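Long-range contact in Succinylglutamatedesuccinylase/aspartoacylase (Rhodobacter sphaeroides 2.4.1, PDB 3CDX), which probably hydrolyses amide or ester bonds as a metal-dependent enzyme of the succinylglutamate desuccinylase/aspartoacylase family: residues A[60-65]-A[147-152]. Sequence-based numbering, arbitrary orientation.
Sequences GGVHGD and DMHTAG. With CA (calcium ion), chain G.
Asp-147 meets Val-62 at about a right angle, its OD1 lying 3.6 Å from Val-62 CG2. The carboxylate is shared out: OD1 also takes a hydrogen bond from Thr-59 and lies 2.6 Å from a water that accepts from the backbone N of Val-62, while OD2 receives His-149 NE2 at 2.6 Å. Asp-147 OD2 lies in the plane of the imidazole, whereas NE2 approaches from above the carboxylate plane. No direct hydrogen bond joins the segments; at Met-148, a water 2.8 Å from the carbonyl O links it instead to the backbone N of Gly-61. His-149 comes next, CG anti to its carbonyl carbon (chi1 -71°), and turns ND1 onto the calcium ion at 2.3 Å. His-63 ND1 binds the same ion at 2.4 Å, with the two rings inclined at 72°; Glu-66 completes the protein ligands, and Asp-113 holds His-63 NE2. Val-62 CG1 packs against His-149 CE1. Further on, Thr-150 OG1 accepts the N-H of Gly-152 in an ST turn, bringing Gly-152 CA to 3.6 Å from Asp-65 O. The Asp-65 carboxylate lies close by the same CA, its OD2 bonded to His-153; an alanine here would probably leave His-153 ND1 without its acceptor and open a gap beside Gly-152. With NE2 tied to Asp-147, ND1 of His-149 is presented to the metal, and two loops following parallel strands thus join in one site, as in the zinc-dependent carboxypeptidase-like family, with calcium modelled here.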
loop_
_atom_site.group_PDB
_atom_site.type_symbol
_atom_site.label_atom_id
_atom_site.label_comp_id
_atom_site.label_asym_id
_atom_site.label_seq_id
_atom_site.Cartn_x
_atom_site.Cartn_y
_atom_site.Cartn_z
ATOM N N GLY A 60 26.402 8.569 -11.153
ATOM C CA GLY A 60 25.649 7.365 -11.449
ATOM C C GLY A 60 24.490 7.193 -10.472
ATOM O O GLY A 60 24.444 7.855 -9.434
ATOM N N GLY A 61 23.537 6.334 -10.822
ATOM C CA GLY A 61 22.465 5.949 -9.895
ATOM C C GLY A 61 21.497 7.083 -9.611
ATOM O O GLY A 61 20.856 7.114 -8.568
ATOM N N VAL A 62 21.366 8.009 -10.567
ATOM C CA VAL A 62 20.335 9.038 -10.478
ATOM C C VAL A 62 18.975 8.350 -10.473
ATOM O O VAL A 62 18.049 8.801 -9.804
ATOM C CB VAL A 62 20.496 10.070 -11.622
ATOM C CG1 VAL A 62 19.191 10.847 -11.901
ATOM C CG2 VAL A 62 21.668 11.032 -11.272
ATOM N N HIS A 63 18.881 7.246 -11.228
ATOM C CA HIS A 63 17.786 6.296 -11.139
ATOM C C HIS A 63 18.303 5.034 -10.474
ATOM O O HIS A 63 19.385 4.548 -10.803
ATOM C CB HIS A 63 17.188 6.013 -12.530
ATOM C CG HIS A 63 16.433 7.183 -13.096
ATOM N ND1 HIS A 63 16.576 7.609 -14.397
ATOM C CD2 HIS A 63 15.546 8.036 -12.522
ATOM C CE1 HIS A 63 15.817 8.675 -14.608
ATOM N NE2 HIS A 63 15.170 8.949 -13.488
ATOM N N GLY A 64 17.565 4.541 -9.492
ATOM C CA GLY A 64 18.060 3.455 -8.661
ATOM C C GLY A 64 18.292 2.144 -9.401
ATOM O O GLY A 64 19.140 1.335 -8.973
ATOM N N ASP A 65 17.554 1.940 -10.492
ATOM C CA ASP A 65 17.615 0.693 -11.279
ATOM C C ASP A 65 18.557 0.766 -12.499
ATOM O O ASP A 65 18.501 -0.066 -13.390
ATOM C CB ASP A 65 16.204 0.248 -11.728
ATOM C CG ASP A 65 15.495 1.280 -12.614
ATOM O OD1 ASP A 65 15.909 2.456 -12.701
ATOM O OD2 ASP A 65 14.473 0.913 -13.207
ATOM N N ASP A 147 26.912 11.817 -16.993
ATOM C CA ASP A 147 25.830 11.302 -16.174
ATOM C C ASP A 147 25.445 9.937 -16.743
ATOM O O ASP A 147 24.967 9.812 -17.889
ATOM C CB ASP A 147 24.668 12.345 -16.104
ATOM C CG ASP A 147 23.546 11.936 -15.142
ATOM O OD1 ASP A 147 23.790 11.214 -14.125
ATOM O OD2 ASP A 147 22.396 12.311 -15.456
ATOM N N MET A 148 25.740 8.897 -15.972
ATOM C CA MET A 148 25.589 7.533 -16.478
ATOM C C MET A 148 24.197 6.882 -16.215
ATOM O O MET A 148 23.775 6.643 -15.053
ATOM C CB MET A 148 26.719 6.667 -15.904
ATOM C CG MET A 148 28.170 7.186 -16.232
ATOM S SD MET A 148 29.580 6.131 -15.776
ATOM C CE MET A 148 29.572 4.908 -17.049
ATOM N N HIS A 149 23.520 6.566 -17.312
ATOM C CA HIS A 149 22.193 6.010 -17.285
ATOM C C HIS A 149 22.125 4.700 -18.064
ATOM O O HIS A 149 23.078 4.335 -18.790
ATOM C CB HIS A 149 21.200 7.037 -17.882
ATOM C CG HIS A 149 20.968 8.222 -16.991
ATOM N ND1 HIS A 149 19.885 8.319 -16.141
ATOM C CD2 HIS A 149 21.704 9.338 -16.788
ATOM C CE1 HIS A 149 19.957 9.444 -15.455
ATOM N NE2 HIS A 149 21.044 10.092 -15.842
ATOM N N THR A 150 20.983 4.022 -17.917
ATOM C CA THR A 150 20.570 2.907 -18.757
ATOM C C THR A 150 19.052 3.035 -18.848
ATOM O O THR A 150 18.479 3.957 -18.252
ATOM C CB THR A 150 20.893 1.519 -18.141
ATOM O OG1 THR A 150 20.001 1.260 -17.035
ATOM C CG2 THR A 150 22.339 1.412 -17.665
ATOM N N ALA A 151 18.399 2.109 -19.556
ATOM C CA ALA A 151 16.931 2.159 -19.668
ATOM C C ALA A 151 16.195 1.520 -18.484
ATOM O O ALA A 151 14.960 1.469 -18.483
ATOM C CB ALA A 151 16.473 1.563 -20.978
ATOM N N GLY A 152 16.958 1.049 -17.484
ATOM C CA GLY A 152 16.411 0.501 -16.245
ATOM C C GLY A 152 15.501 -0.688 -16.519
ATOM O O GLY A 152 15.891 -1.632 -17.232
HETATM CA CA CA G . 17.912 7.126 -16.302
HETATM O O HOH W 1 23.919 4.488 -13.198
HETATM O O HOH W 2 23.060 8.815 -13.269
HETATM O O HOH W 3 20.875 6.702 -13.440
HETATM O O HOH W 4 20.901 -0.861 -15.661
#